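PDB 5XS9: TetR family transcriptional regulator from Mycobacterium smegmatis, which probably acts as a dimeric TetR-type DNA-binding regulator, likely a repressor, of genes for biotin metabolism. Local coordinates for the interface of chains A and B. Residues are numbered along the deposited sequence; one frame, centred on the assembly and turned at random. Chains: chain A/B, TetR family transcriptional regulator.

Contact 1 and contact 2 belong to the same two-fold dimer interface, and the centres of their C-alpha atoms lie about 16 Å apart. Both use helix 129-155 of chain A and helix 129-153 of chain B; A:Tyr139 in contact 1 directly follows A:Tyr138 in contact 2. Contact 1 adds helix 170-186 of each chain and is mainly apolar, with two water bridges. Contact 2 brings in the end of helix 92-101 of chain A; a tyrosine-to-aspartate hydrogen bond crosses it, and the aspartate is also salt-bridged within chain B. The long helix of each chain thus takes part in both patches.

Contact 1: the interface of chains A and B. Residues chain A 135, 139, 180-181, 184; chain B 135, 139, 180-181, 184.
A:Thr135 on helix 129-155 faces B:Tyr139 and B:Leu180, and the partition of its three side-chain atoms shows how this patch is built. Its CB already reaches the partner, 4.0 Å from the CD1 methyl of B:Leu180. At the branch point the methyl and the hydroxyl part ways. CG2 lies anti to the backbone N and enters the apolar side, 3.8 Å from CE2 on the ring of B:Tyr139. The same methyl is 3.9 Å from B:Leu180 CD1, so it wedges between an aromatic ring and a leucine branch. OG1, anti to the carbonyl carbon (chi1 -67°), turns instead to water 2, at 2.8 Å. That water meets the B:Tyr139 ring at its edge, in plane, and is 3.3 Å from the phenol oxygen OH, a longer and presumably looser leg of the bridge. No direct polar pairing links the two chains here. The exchanged half repeats the pattern, with water 1 joining B:Thr135 OG1 to A:Tyr139 OH.

Nearer the two-fold axis, A:Leu181 and B:Leu181 meet through like branches, CD2 to CD2 at 3.6 Å, and their side chains cross obliquely. CD2 is the branch of each that reaches the other copy. Further along helix 170-186 the backbones themselves draw close: the carbonyl O of A:Leu180 is 3.3 Å from CA of B:Gly184. The two glycines stand 3.9 Å apart, CA to CA, a separation that their lack of side chains permits. Four helices, 129-155 and 170-186 of chain A with 129-153 and 170-186 of chain B, thus supply the contacts. They form the four-helix dimerisation bundle typical of TetR regulators, which joins the two subunits of the DNA-binding dimer.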
# COMPACT_ATOMS: atom_id res chain seq x y z
N THR A 135 9.93 -6.74 3.30
CA THR A 135 9.41 -5.99 4.42
C THR A 135 9.65 -4.47 4.23
O THR A 135 8.72 -3.64 4.39
CB THR A 135 10.01 -6.50 5.73
OG1 THR A 135 9.55 -7.87 6.02
CG2 THR A 135 9.56 -5.58 6.88
N TYR A 139 6.77 -1.56 3.37
CA TYR A 139 6.70 -0.27 4.06
C TYR A 139 6.71 0.94 3.09
O TYR A 139 5.88 1.88 3.19
CB TYR A 139 7.78 -0.13 5.11
CG TYR A 139 8.00 1.31 5.57
CD1 TYR A 139 7.04 1.97 6.31
CD2 TYR A 139 9.08 2.07 5.10
CE1 TYR A 139 7.22 3.28 6.71
CE2 TYR A 139 9.23 3.40 5.46
CZ TYR A 139 8.29 4.02 6.27
OH TYR A 139 8.43 5.36 6.70
N LEU A 180 13.36 2.77 11.88
CA LEU A 180 12.86 1.64 12.65
C LEU A 180 13.19 0.34 11.98
O LEU A 180 13.59 -0.59 12.65
CB LEU A 180 11.34 1.63 12.80
CG LEU A 180 10.68 2.59 13.76
CD1 LEU A 180 9.18 2.40 13.69
CD2 LEU A 180 11.17 2.33 15.18
N LEU A 181 12.99 0.28 10.65
CA LEU A 181 13.36 -0.93 9.95
C LEU A 181 14.84 -1.26 10.02
O LEU A 181 15.21 -2.39 10.19
CB LEU A 181 12.92 -0.84 8.49
CG LEU A 181 11.43 -0.95 8.29
CD1 LEU A 181 11.15 -0.52 6.87
CD2 LEU A 181 11.01 -2.40 8.55
N GLY A 184 15.69 -2.53 13.37
CA GLY A 184 15.23 -3.92 13.45
C GLY A 184 16.12 -4.92 12.71
O GLY A 184 16.39 -5.99 13.21
N THR B 135 3.95 3.66 10.83
CA THR B 135 4.98 2.88 10.13
C THR B 135 4.50 1.41 10.14
O THR B 135 4.56 0.69 9.14
CB THR B 135 6.34 3.00 10.85
OG1 THR B 135 6.83 4.38 10.77
CG2 THR B 135 7.37 2.02 10.27
N TYR B 139 3.26 -0.94 6.74
CA TYR B 139 3.81 -2.25 6.48
C TYR B 139 2.65 -3.29 6.37
O TYR B 139 2.59 -4.09 5.41
CB TYR B 139 4.80 -2.69 7.57
CG TYR B 139 5.01 -4.20 7.56
CD1 TYR B 139 4.37 -5.02 8.50
CD2 TYR B 139 5.68 -4.81 6.53
CE1 TYR B 139 4.49 -6.39 8.48
CE2 TYR B 139 5.80 -6.19 6.49
CZ TYR B 139 5.25 -6.97 7.47
OH TYR B 139 5.39 -8.32 7.38
N LEU B 180 10.70 -7.38 12.68
CA LEU B 180 11.70 -6.34 12.40
C LEU B 180 11.28 -5.05 12.98
O LEU B 180 12.07 -4.39 13.63
CB LEU B 180 11.96 -6.08 10.90
CG LEU B 180 12.72 -7.13 10.15
CD1 LEU B 180 12.75 -6.89 8.66
CD2 LEU B 180 14.13 -7.24 10.66
N LEU B 181 10.00 -4.71 12.80
CA LEU B 181 9.51 -3.52 13.37
C LEU B 181 9.52 -3.46 14.91
O LEU B 181 9.87 -2.40 15.53
CB LEU B 181 8.11 -3.22 12.85
CG LEU B 181 8.03 -2.81 11.39
CD1 LEU B 181 6.61 -2.83 10.88
CD2 LEU B 181 8.70 -1.46 11.15
N GLY B 184 12.95 -3.00 16.02
CA GLY B 184 13.23 -1.57 15.77
C GLY B 184 12.71 -0.67 16.84
O GLY B 184 13.38 0.26 17.30
O HOH W 1 6.22 6.17 8.67
O HOH W 2 7.42 -9.35 5.02

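Contact 2: the interface of chains A and B. Residues chain A 100-101, 138; chain B 142-143, 146, 150.
A:Tyr138 lies against B:Gly142, B:Phe143 and B:Asp146 on helix 129-153 of chain B, within the helical dimer interface of this TetR-family regulator. Its phenol OH donates a hydrogen bond to the carboxylate oxygen OD2 of B:Asp146 at 2.9 Å, approaching from above the carboxylate plane, 61° out of it. The tyrosine ring is also packed by B:Phe143: the backbone CA sits over one face, offset toward the rim and 3.9 Å from the ring centroid. The phenylalanine ring meets it edge-to-face, with centroids 5.3 Å apart and planes at 71°. The nearest ring atoms in that pair are A:Tyr138 CE2 and B:Phe143 CD1, at 3.5 Å.

OD2 of B:Asp146 accepts a second bond from its own chain. NE of B:Arg150, one helical turn on, forms a salt bridge to it at 3.0 Å, on the syn side but tilted out of the carboxylate plane. This donor and the phenol use opposite faces of that plane, so OD2 is gripped from both. The other oxygen, OD1, rests 3.5 Å from the A:Ala101 methyl, CB. B:Asp146 reaches this position with CG anti to the backbone N (chi1 -179°).

Beyond the carboxylate, the B:Arg150 chain runs extended from CG to NE and brings its guanidinium to the end of helix 92-101. NH2 stands over the centre of the A:Phe100 ring, 3.9 Å from its centroid, in a cation-pi contact, with the guanidinium nearly perpendicular to the ring. NH1 lies 3.3 Å from the carbonyl O of A:Ala101, the last residue of that helix; the partial negative charge of this C-terminal helix end may interact favourably with the guanidinium. A:Ala101 CA covers one guanidinium face.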
# COMPACT_ATOMS: atom_id res chain seq x y z
N PHE A 100 4.49 -4.97 -8.98
CA PHE A 100 5.26 -5.84 -8.12
C PHE A 100 4.44 -7.08 -7.82
O PHE A 100 4.95 -8.19 -7.92
CB PHE A 100 5.60 -5.12 -6.80
CG PHE A 100 6.42 -5.89 -5.85
CD1 PHE A 100 7.51 -6.64 -6.27
CD2 PHE A 100 6.18 -5.79 -4.50
CE1 PHE A 100 8.26 -7.38 -5.38
CE2 PHE A 100 6.95 -6.48 -3.60
CZ PHE A 100 8.00 -7.27 -4.03
N ALA A 101 3.17 -6.86 -7.48
CA ALA A 101 2.29 -7.97 -7.10
C ALA A 101 2.06 -8.94 -8.30
O ALA A 101 1.89 -10.13 -8.13
CB ALA A 101 0.96 -7.43 -6.65
N TYR A 138 7.43 -3.30 1.31
CA TYR A 138 6.07 -3.12 1.68
C TYR A 138 5.86 -1.85 2.48
O TYR A 138 4.84 -1.16 2.29
CB TYR A 138 5.53 -4.32 2.44
CG TYR A 138 5.50 -5.58 1.64
CD1 TYR A 138 5.02 -5.60 0.35
CD2 TYR A 138 5.88 -6.80 2.22
CE1 TYR A 138 5.02 -6.76 -0.36
CE2 TYR A 138 5.81 -7.98 1.52
CZ TYR A 138 5.35 -7.96 0.25
OH TYR A 138 5.30 -9.14 -0.50
N GLY B 142 0.65 -2.53 3.11
CA GLY B 142 1.44 -2.88 1.96
C GLY B 142 1.56 -4.38 1.77
O GLY B 142 1.49 -4.91 0.63
N PHE B 143 1.89 -5.04 2.84
CA PHE B 143 1.99 -6.49 2.83
C PHE B 143 0.71 -7.12 2.34
O PHE B 143 0.74 -8.01 1.46
CB PHE B 143 2.45 -7.02 4.20
CG PHE B 143 2.62 -8.50 4.24
CD1 PHE B 143 3.89 -9.07 4.30
CD2 PHE B 143 1.50 -9.34 4.29
CE1 PHE B 143 4.06 -10.43 4.32
CE2 PHE B 143 1.67 -10.72 4.30
CZ PHE B 143 2.93 -11.26 4.33
N ASP B 146 -0.54 -6.49 -1.27
CA ASP B 146 0.23 -7.29 -2.17
C ASP B 146 -0.27 -8.77 -2.13
O ASP B 146 -0.46 -9.45 -3.15
CB ASP B 146 1.67 -7.21 -1.76
CG ASP B 146 2.59 -8.04 -2.67
OD1 ASP B 146 2.91 -7.58 -3.78
OD2 ASP B 146 3.00 -9.12 -2.26
N ARG B 150 -2.14 -10.96 -5.16
CA ARG B 150 -1.60 -12.21 -5.64
C ARG B 150 -2.62 -13.40 -5.48
O ARG B 150 -2.75 -14.17 -6.40
CB ARG B 150 -0.28 -12.55 -4.94
CG ARG B 150 0.89 -11.65 -5.27
CD ARG B 150 2.17 -12.22 -4.68
NE ARG B 150 3.16 -11.17 -4.41
CZ ARG B 150 4.20 -10.81 -5.21
NH1 ARG B 150 4.40 -11.45 -6.37
NH2 ARG B 150 5.05 -9.77 -4.85